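Local coordinates for hypothetical protein (Leishmania major, PDB 3LJN) that is of unknown function but, as an ankyrin-repeat protein, probably serves as a scaffold for binding other macromolecules, at residues A[237-251]-A[263-277]. Residues are numbered along the deposited sequence; the frame is centred on the assembly and turned at random.
Sequences VNMEDNEHTVPLYLS and LLQKTDVFLIQACPY
Leu248 is the bump here: it pushes from helix 247-253 into a hollow lined by Leu263, Leu264, Thr267 and Ile272. With its CG anti to the backbone N (chi1 -179°), the fork at chi2 (49°) sends the two methyls different ways. Leu248 CD1 lies 3.8 Å from Leu263 CB. Leu248 CD2 turns to Ile272 CG1 (4.0 Å) and also nears Leu264 CD2. Leu263 returns the favour with its own fork, one prong, CD2, against Val237 CG1 at 3.6 Å and the other, CD1, against Ser251 CB. Helices 247-253 and 257-266 pack as a helical hairpin, consistent with the ankyrin fold, with the turn from Asp241 to His244 ahead of it; Leu264 and Ile272 also touch side chains of helix 300-317. One residue on from Leu248, Tyr249 lies against Leu271, Cys275 and Pro276. Tyr249 OH donates to Leu271 O (2.8 Å), which lies at the ring edge. Pro276 CD sits over one face of the Tyr249 ring, 4.3 Å from its centroid, a CH-pi contact; Val246 CB lies toward the rim of the opposite face. Cys275 SG approaches the same ring obliquely. At the loop end, Asn238 OD1 takes a long but nearly straight bond from Asp268 N (3.3 Å, 171°), while Asp268 OD1 caps helix 269-273 by accepting from Phe270 N.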
ATOM      1  N   VAL A 237      -0.652  11.523 -15.951  1.00 58.45           N
ATOM      2  CA  VAL A 237      -0.321  12.847 -15.422  1.00 55.44           C
ATOM      3  C   VAL A 237      -1.504  13.809 -15.507  1.00 55.73           C
ATOM      4  O   VAL A 237      -1.365  14.981 -15.188  1.00 54.54           O
ATOM      5  CB  VAL A 237       0.882  13.459 -16.171  1.00 55.77           C
ATOM      6  CG1 VAL A 237       2.047  12.495 -16.170  1.00 56.41           C
ATOM      7  CG2 VAL A 237       0.502  13.823 -17.599  1.00 58.97           C
ATOM      8  N   ASN A 238      -2.654  13.312 -15.950  1.00 58.37           N
ATOM      9  CA  ASN A 238      -3.848  14.129 -16.151  1.00 59.57           C
ATOM     10  C   ASN A 238      -4.934  13.805 -15.121  1.00 61.00           C
ATOM     11  O   ASN A 238      -6.091  14.165 -15.292  1.00 63.49           O
ATOM     12  CB  ASN A 238      -4.402  13.921 -17.571  1.00 63.49           C
ATOM     13  CG  ASN A 238      -3.447  14.390 -18.670  1.00 64.07           C
ATOM     14  OD1 ASN A 238      -2.574  15.224 -18.449  1.00 61.66           O
ATOM     15  ND2 ASN A 238      -3.633  13.855 -19.870  1.00 68.91           N
HETATM   16  N   MSE A 239      -4.555  13.116 -14.054  1.00 60.46           N
HETATM   17  CA  MSE A 239      -5.488  12.796 -12.983  1.00 63.38           C
HETATM   18  C   MSE A 239      -5.693  14.027 -12.123  1.00 62.56           C
HETATM   19  O   MSE A 239      -4.728  14.592 -11.623  1.00 59.91           O
HETATM   20  CB  MSE A 239      -4.951  11.652 -12.120  1.00 64.26           C
HETATM   21  CG  MSE A 239      -5.060  10.284 -12.773  1.00 67.71           C
HETATM   22 SE   MSE A 239      -4.478   8.856 -11.557  1.00 70.14          SE
HETATM   23  CE  MSE A 239      -2.536   9.194 -11.623  1.00 63.19           C
ATOM     24  N   GLU A 240      -6.945  14.436 -11.957  1.00 66.03           N
ATOM     25  CA  GLU A 240      -7.255  15.641 -11.204  1.00 66.82           C
ATOM     26  C   GLU A 240      -7.805  15.243  -9.851  1.00 71.68           C
ATOM     27  O   GLU A 240      -8.670  14.383  -9.772  1.00 76.20           O
ATOM     28  CB  GLU A 240      -8.235  16.555 -11.977  1.00 68.22           C
ATOM     29  CG  GLU A 240      -9.651  16.001 -12.196  1.00 73.56           C
ATOM     30  CD  GLU A 240     -10.593  16.995 -12.882  1.00 75.34           C
ATOM     31  OE1 GLU A 240     -11.597  17.415 -12.253  1.00 80.04           O
ATOM     32  OE2 GLU A 240     -10.336  17.347 -14.054  1.00 72.95           O
ATOM     33  N   ASP A 241      -7.297  15.854  -8.786  1.00 72.28           N
ATOM     34  CA  ASP A 241      -7.804  15.571  -7.452  1.00 78.59           C
ATOM     35  C   ASP A 241      -9.238  16.103  -7.332  1.00 84.53           C
ATOM     36  O   ASP A 241      -9.824  16.538  -8.327  1.00 83.12           O
ATOM     37  CB  ASP A 241      -6.871  16.146  -6.374  1.00 79.27           C
ATOM     38  CG  ASP A 241      -7.007  17.655  -6.195  1.00 81.02           C
ATOM     39  OD1 ASP A 241      -7.768  18.309  -6.939  1.00 80.74           O
ATOM     40  OD2 ASP A 241      -6.354  18.200  -5.283  1.00 83.72           O
ATOM     41  N   ASN A 242      -9.804  16.069  -6.130  1.00 59.88           N
ATOM     42  CA  ASN A 242     -11.164  16.564  -5.928  1.00 62.17           C
ATOM     43  C   ASN A 242     -11.318  18.069  -6.191  1.00 60.02           C
ATOM     44  O   ASN A 242     -12.383  18.491  -6.641  1.00 61.64           O
ATOM     45  CB  ASN A 242     -11.684  16.190  -4.539  1.00 65.23           C
ATOM     46  CG  ASN A 242     -12.182  14.742  -4.463  1.00 69.16           C
ATOM     47  OD1 ASN A 242     -11.685  13.858  -5.165  1.00 69.08           O
ATOM     48  ND2 ASN A 242     -13.168  14.501  -3.607  1.00 73.06           N
ATOM     49  N   GLU A 243     -10.264  18.857  -5.946  1.00 56.80           N
ATOM     50  CA  GLU A 243     -10.258  20.310  -6.244  1.00 54.87           C
ATOM     51  C   GLU A 243      -9.846  20.663  -7.674  1.00 52.73           C
ATOM     52  O   GLU A 243      -9.384  21.760  -7.920  1.00 50.68           O
ATOM     53  CB  GLU A 243      -9.262  21.052  -5.348  1.00 52.77           C
ATOM     54  CG  GLU A 243      -9.370  20.829  -3.848  1.00 54.58           C
ATOM     55  CD  GLU A 243      -8.086  21.272  -3.130  1.00 52.41           C
ATOM     56  OE1 GLU A 243      -7.044  21.441  -3.823  1.00 49.70           O
ATOM     57  OE2 GLU A 243      -8.114  21.445  -1.887  1.00 53.74           O
ATOM     58  N   HIS A 244      -9.969  19.741  -8.612  1.00 53.51           N
ATOM     59  CA  HIS A 244      -9.535  19.988  -9.994  1.00 51.89           C
ATOM     60  C   HIS A 244      -8.035  20.235 -10.176  1.00 48.82           C
ATOM     61  O   HIS A 244      -7.630  20.817 -11.174  1.00 47.41           O
ATOM     62  CB  HIS A 244     -10.355  21.125 -10.623  1.00 52.24           C
ATOM     63  CG  HIS A 244     -11.819  20.825 -10.689  1.00 55.69           C
ATOM     64  ND1 HIS A 244     -12.501  20.701 -11.882  1.00 57.23           N
ATOM     65  CD2 HIS A 244     -12.721  20.573  -9.711  1.00 58.35           C
ATOM     66  CE1 HIS A 244     -13.765  20.406 -11.635  1.00 60.67           C
ATOM     67  NE2 HIS A 244     -13.924  20.323 -10.325  1.00 61.45           N
ATOM     68  N   THR A 245      -7.209  19.754  -9.253  1.00 48.20           N
ATOM     69  CA  THR A 245      -5.759  19.955  -9.342  1.00 45.77           C
ATOM     70  C   THR A 245      -4.994  18.807 -10.015  1.00 45.97           C
ATOM     71  O   THR A 245      -5.156  17.661  -9.665  1.00 47.82           O
ATOM     72  CB  THR A 245      -5.148  20.238  -7.951  1.00 45.10           C
ATOM     73  OG1 THR A 245      -5.070  21.659  -7.757  1.00 43.75           O
ATOM     74  CG2 THR A 245      -3.738  19.621  -7.830  1.00 44.10           C
ATOM     75  N   VAL A 246      -4.124  19.167 -10.950  1.00 44.40           N
ATOM     76  CA  VAL A 246      -3.358  18.237 -11.767  1.00 44.82           C
ATOM     77  C   VAL A 246      -1.885  18.332 -11.395  1.00 43.37           C
ATOM     78  O   VAL A 246      -1.378  19.431 -11.225  1.00 41.60           O
ATOM     79  CB  VAL A 246      -3.528  18.603 -13.254  1.00 44.77           C
ATOM     80  CG1 VAL A 246      -2.296  18.228 -14.065  1.00 44.46           C
ATOM     81  CG2 VAL A 246      -4.777  17.939 -13.813  1.00 47.19           C
ATOM     82  N   PRO A 247      -1.178  17.187 -11.286  1.00 44.50           N
ATOM     83  CA  PRO A 247       0.220  17.197 -10.821  1.00 43.67           C
ATOM     84  C   PRO A 247       1.086  18.347 -11.381  1.00 41.72           C
ATOM     85  O   PRO A 247       1.885  18.929 -10.647  1.00 40.69           O
ATOM     86  CB  PRO A 247       0.741  15.847 -11.289  1.00 45.69           C
ATOM     87  CG  PRO A 247      -0.447  14.989 -11.283  1.00 47.81           C
ATOM     88  CD  PRO A 247      -1.599  15.833 -11.682  1.00 47.06           C
ATOM     89  N   LEU A 248       0.920  18.685 -12.660  1.00 41.60           N
ATOM     90  CA  LEU A 248       1.591  19.859 -13.211  1.00 40.20           C
ATOM     91  C   LEU A 248       1.493  21.075 -12.280  1.00 38.71           C
ATOM     92  O   LEU A 248       2.517  21.688 -12.009  1.00 37.96           O
ATOM     93  CB  LEU A 248       1.038  20.230 -14.594  1.00 40.54           C
ATOM     94  CG  LEU A 248       1.700  21.443 -15.262  1.00 39.64           C
ATOM     95  CD1 LEU A 248       3.218  21.301 -15.215  1.00 39.69           C
ATOM     96  CD2 LEU A 248       1.219  21.639 -16.690  1.00 40.56           C
ATOM     97  N   TYR A 249       0.284  21.413 -11.798  1.00 38.72           N
ATOM     98  CA  TYR A 249       0.092  22.556 -10.877  1.00 37.84           C
ATOM     99  C   TYR A 249       0.878  22.353  -9.589  1.00 37.68           C
ATOM    100  O   TYR A 249       1.557  23.259  -9.132  1.00 36.95           O
ATOM    101  CB  TYR A 249      -1.389  22.832 -10.526  1.00 38.53           C
ATOM    102  CG  TYR A 249      -2.345  22.872 -11.703  1.00 39.27           C
ATOM    103  CD1 TYR A 249      -1.910  23.237 -12.967  1.00 38.94           C
ATOM    104  CD2 TYR A 249      -3.689  22.552 -11.544  1.00 40.72           C
ATOM    105  CE1 TYR A 249      -2.777  23.258 -14.052  1.00 39.96           C
ATOM    106  CE2 TYR A 249      -4.569  22.571 -12.623  1.00 41.78           C
ATOM    107  CZ  TYR A 249      -4.101  22.925 -13.877  1.00 41.34           C
ATOM    108  OH  TYR A 249      -4.933  22.947 -14.974  1.00 42.67           O
ATOM    109  N   LEU A 250       0.813  21.161  -9.016  1.00 38.73           N
ATOM    110  CA  LEU A 250       1.610  20.881  -7.831  1.00 38.98           C
ATOM    111  C   LEU A 250       3.116  20.929  -8.104  1.00 38.58           C
ATOM    112  O   LEU A 250       3.894  21.311  -7.235  1.00 38.47           O
ATOM    113  CB  LEU A 250       1.258  19.516  -7.250  1.00 40.72           C
ATOM    114  CG  LEU A 250      -0.165  19.313  -6.756  1.00 41.85           C
ATOM    115  CD1 LEU A 250      -0.267  17.921  -6.182  1.00 44.01           C
ATOM    116  CD2 LEU A 250      -0.551  20.368  -5.728  1.00 41.49           C
ATOM    117  N   SER A 251       3.533  20.526  -9.295  1.00 38.76           N
ATOM    118  CA  SER A 251       4.940  20.537  -9.626  1.00 38.90           C
ATOM    119  C   SER A 251       5.467  21.949  -9.709  1.00 37.83           C
ATOM    120  O   SER A 251       6.533  22.260  -9.210  1.00 38.03           O
ATOM    121  CB  SER A 251       5.164  19.870 -10.953  1.00 39.75           C
ATOM    122  OG  SER A 251       6.544  19.814 -11.222  1.00 40.41           O
ATOM    123  N   LEU A 263       6.504  17.431 -16.999  1.00 46.79           N
ATOM    124  CA  LEU A 263       5.043  17.468 -16.913  1.00 45.93           C
ATOM    125  C   LEU A 263       4.408  18.382 -17.979  1.00 45.44           C
ATOM    126  O   LEU A 263       3.361  18.053 -18.535  1.00 46.22           O
ATOM    127  CB  LEU A 263       4.596  17.792 -15.489  1.00 44.17           C
ATOM    128  CG  LEU A 263       4.748  16.555 -14.595  1.00 45.51           C
ATOM    129  CD1 LEU A 263       4.559  16.887 -13.137  1.00 44.19           C
ATOM    130  CD2 LEU A 263       3.772  15.472 -15.014  1.00 47.41           C
ATOM    131  N   LEU A 264       5.063  19.488 -18.305  1.00 44.64           N
ATOM    132  CA  LEU A 264       4.718  20.239 -19.507  1.00 45.03           C
ATOM    133  C   LEU A 264       4.760  19.320 -20.743  1.00 47.67           C
ATOM    134  O   LEU A 264       3.785  19.228 -21.491  1.00 48.47           O
ATOM    135  CB  LEU A 264       5.655  21.440 -19.678  1.00 44.55           C
ATOM    136  CG  LEU A 264       5.505  22.560 -18.629  1.00 42.38           C
ATOM    137  CD1 LEU A 264       6.723  23.463 -18.563  1.00 42.50           C
ATOM    138  CD2 LEU A 264       4.272  23.379 -18.897  1.00 41.68           C
ATOM    139  N   GLN A 265       5.867  18.613 -20.948  1.00 49.40           N
ATOM    140  CA  GLN A 265       5.939  17.668 -22.064  1.00 52.40           C
ATOM    141  C   GLN A 265       4.680  16.787 -22.186  1.00 53.27           C
ATOM    142  O   GLN A 265       4.091  16.706 -23.258  1.00 54.88           O
ATOM    143  CB  GLN A 265       7.187  16.773 -21.973  1.00 54.52           C
ATOM    144  CG  GLN A 265       8.461  17.347 -22.627  1.00 55.85           C
ATOM    145  CD  GLN A 265       9.536  16.264 -22.882  1.00 59.18           C
ATOM    146  OE1 GLN A 265       9.298  15.305 -23.626  1.00 61.90           O
ATOM    147  NE2 GLN A 265      10.718  16.421 -22.261  1.00 59.36           N
ATOM    148  N   LYS A 266       4.262  16.161 -21.084  1.00 52.52           N
ATOM    149  CA  LYS A 266       3.263  15.067 -21.111  1.00 54.24           C
ATOM    150  C   LYS A 266       1.836  15.483 -20.799  1.00 52.94           C
ATOM    151  O   LYS A 266       0.906  14.736 -21.081  1.00 54.80           O
ATOM    152  CB  LYS A 266       3.646  13.984 -20.102  1.00 55.11           C
ATOM    153  CG  LYS A 266       5.039  13.429 -20.310  1.00 57.01           C
ATOM    154  CD  LYS A 266       5.587  12.717 -19.082  1.00 57.29           C
ATOM    155  CE  LYS A 266       7.110  12.555 -19.204  1.00 58.74           C
ATOM    156  NZ  LYS A 266       7.556  12.005 -20.549  1.00 62.13           N
ATOM    157  N   THR A 267       1.657  16.646 -20.186  1.00 50.16           N
ATOM    158  CA  THR A 267       0.328  17.059 -19.783  1.00 49.24           C
ATOM    159  C   THR A 267      -0.470  17.487 -21.006  1.00 50.34           C
ATOM    160  O   THR A 267       0.026  18.211 -21.872  1.00 50.31           O
ATOM    161  CB  THR A 267       0.363  18.181 -18.718  1.00 46.41           C
ATOM    162  OG1 THR A 267       0.976  17.676 -17.531  1.00 45.84           O
ATOM    163  CG2 THR A 267      -1.035  18.648 -18.360  1.00 45.98           C
ATOM    164  N   ASP A 268      -1.709  17.009 -21.057  1.00 51.71           N
ATOM    165  CA  ASP A 268      -2.641  17.345 -22.117  1.00 53.18           C
ATOM    166  C   ASP A 268      -2.779  18.848 -22.178  1.00 51.24           C
ATOM    167  O   ASP A 268      -2.602  19.512 -21.182  1.00 48.97           O
ATOM    168  CB  ASP A 268      -4.001  16.676 -21.868  1.00 54.96           C
ATOM    169  CG  ASP A 268      -4.945  16.784 -23.068  1.00 57.36           C
ATOM    170  OD1 ASP A 268      -5.606  17.852 -23.209  1.00 56.61           O
ATOM    171  OD2 ASP A 268      -5.032  15.795 -23.857  1.00 60.32           O
ATOM    172  N   VAL A 269      -3.090  19.366 -23.363  1.00 52.54           N
ATOM    173  CA  VAL A 269      -3.008  20.800 -23.659  1.00 51.37           C
ATOM    174  C   VAL A 269      -4.173  21.582 -23.065  1.00 50.67           C
ATOM    175  O   VAL A 269      -4.011  22.705 -22.571  1.00 48.96           O
ATOM    176  CB  VAL A 269      -2.915  21.026 -25.193  1.00 53.64           C
ATOM    177  CG1 VAL A 269      -3.763  22.214 -25.637  1.00 54.02           C
ATOM    178  CG2 VAL A 269      -1.447  21.196 -25.594  1.00 53.42           C
ATOM    179  N   PHE A 270      -5.347  20.975 -23.115  1.00 52.43           N
ATOM    180  CA  PHE A 270      -6.519  21.542 -22.486  1.00 52.38           C
ATOM    181  C   PHE A 270      -6.230  21.983 -21.041  1.00 49.83           C
ATOM    182  O   PHE A 270      -6.706  23.014 -20.620  1.00 49.22           O
ATOM    183  CB  PHE A 270      -7.667  20.527 -22.520  1.00 54.92           C
ATOM    184  CG  PHE A 270      -8.896  20.975 -21.779  1.00 55.40           C
ATOM    185  CD1 PHE A 270      -9.942  21.609 -22.459  1.00 57.44           C
ATOM    186  CD2 PHE A 270      -9.011  20.762 -20.398  1.00 54.23           C
ATOM    187  CE1 PHE A 270     -11.094  22.035 -21.770  1.00 58.38           C
ATOM    188  CE2 PHE A 270     -10.150  21.187 -19.692  1.00 55.13           C
ATOM    189  CZ  PHE A 270     -11.196  21.824 -20.377  1.00 57.24           C
ATOM    190  N   LEU A 271      -5.461  21.205 -20.288  1.00 48.73           N
ATOM    191  CA  LEU A 271      -5.218  21.509 -18.876  1.00 46.75           C
ATOM    192  C   LEU A 271      -4.253  22.670 -18.651  1.00 44.64           C
ATOM    193  O   LEU A 271      -4.388  23.399 -17.669  1.00 43.49           O
ATOM    194  CB  LEU A 271      -4.723  20.271 -18.135  1.00 46.74           C
ATOM    195  CG  LEU A 271      -5.810  19.221 -17.913  1.00 49.01           C
ATOM    196  CD1 LEU A 271      -5.200  17.845 -17.701  1.00 49.96           C
ATOM    197  CD2 LEU A 271      -6.727  19.607 -16.758  1.00 48.92           C
ATOM    198  N   ILE A 272      -3.288  22.845 -19.545  1.00 44.54           N
ATOM    199  CA  ILE A 272      -2.426  24.020 -19.504  1.00 43.21           C
ATOM    200  C   ILE A 272      -3.228  25.288 -19.784  1.00 43.65           C
ATOM    201  O   ILE A 272      -3.088  26.262 -19.077  1.00 42.64           O
ATOM    202  CB  ILE A 272      -1.269  23.933 -20.522  1.00 43.73           C
ATOM    203  CG1 ILE A 272      -0.365  22.730 -20.198  1.00 43.64           C
ATOM    204  CG2 ILE A 272      -0.469  25.242 -20.525  1.00 42.93           C
ATOM    205  CD1 ILE A 272       0.732  22.482 -21.201  1.00 44.79           C
ATOM    206  N   GLN A 273      -4.061  25.284 -20.814  1.00 45.52           N
ATOM    207  CA  GLN A 273      -4.898  26.456 -21.112  1.00 46.48           C
ATOM    208  C   GLN A 273      -5.828  26.847 -19.952  1.00 46.19           C
ATOM    209  O   GLN A 273      -6.115  28.029 -19.760  1.00 46.43           O
ATOM    210  CB  GLN A 273      -5.729  26.255 -22.391  1.00 49.02           C
ATOM    211  CG  GLN A 273      -5.317  27.146 -23.566  1.00 50.21           C
ATOM    212  CD  GLN A 273      -6.285  27.038 -24.765  1.00 53.14           C
ATOM    213  OE1 GLN A 273      -7.290  26.312 -24.701  1.00 54.31           O
ATOM    214  NE2 GLN A 273      -5.983  27.760 -25.858  1.00 54.71           N
ATOM    215  N   ALA A 274      -6.288  25.864 -19.183  1.00 46.07           N
ATOM    216  CA  ALA A 274      -7.185  26.114 -18.051  1.00 46.27           C
ATOM    217  C   ALA A 274      -6.446  26.287 -16.721  1.00 44.29           C
ATOM    218  O   ALA A 274      -7.065  26.326 -15.669  1.00 44.56           O
ATOM    219  CB  ALA A 274      -8.208  24.980 -17.936  1.00 47.97           C
ATOM    220  N   CYS A 275      -5.124  26.374 -16.769  1.00 42.68           N
ATOM    221  CA  CYS A 275      -4.309  26.575 -15.575  1.00 41.07           C
ATOM    222  C   CYS A 275      -4.612  27.925 -14.959  1.00 41.18           C
ATOM    223  O   CYS A 275      -4.722  28.907 -15.687  1.00 41.91           O
ATOM    224  CB  CYS A 275      -2.845  26.557 -15.953  1.00 39.94           C
ATOM    225  SG  CYS A 275      -1.802  26.629 -14.534  1.00 38.41           S
ATOM    226  N   PRO A 276      -4.741  27.999 -13.618  1.00 40.85           N
ATOM    227  CA  PRO A 276      -5.171  29.273 -13.044  1.00 41.59           C
ATOM    228  C   PRO A 276      -4.018  30.197 -12.620  1.00 40.65           C
ATOM    229  O   PRO A 276      -4.277  31.209 -11.981  1.00 41.48           O
ATOM    230  CB  PRO A 276      -5.983  28.830 -11.830  1.00 42.34           C
ATOM    231  CG  PRO A 276      -5.294  27.590 -11.356  1.00 41.16           C
ATOM    232  CD  PRO A 276      -4.628  26.958 -12.578  1.00 40.39           C
ATOM    233  N   TYR A 277      -2.774  29.875 -12.982  1.00 39.38           N
ATOM    234  CA  TYR A 277      -1.629  30.751 -12.696  1.00 38.94           C
ATOM    235  C   TYR A 277      -1.305  31.697 -13.841  1.00 39.75           C
ATOM    236  O   TYR A 277      -0.285  32.387 -13.801  1.00 39.78           O
ATOM    237  CB  TYR A 277      -0.399  29.919 -12.324  1.00 37.66           C
ATOM    238  CG  TYR A 277      -0.695  28.983 -11.178  1.00 37.27           C
ATOM    239  CD1 TYR A 277      -1.409  29.440 -10.062  1.00 37.93           C
ATOM    240  CD2 TYR A 277      -0.300  27.635 -11.208  1.00 36.72           C
ATOM    241  CE1 TYR A 277      -1.715  28.601  -9.010  1.00 38.02           C
ATOM    242  CE2 TYR A 277      -0.607  26.773 -10.148  1.00 36.82           C
ATOM    243  CZ  TYR A 277      -1.317  27.277  -9.055  1.00 37.46           C
ATOM    244  OH  TYR A 277      -1.654  26.492  -7.972  1.00 38.00           O
TER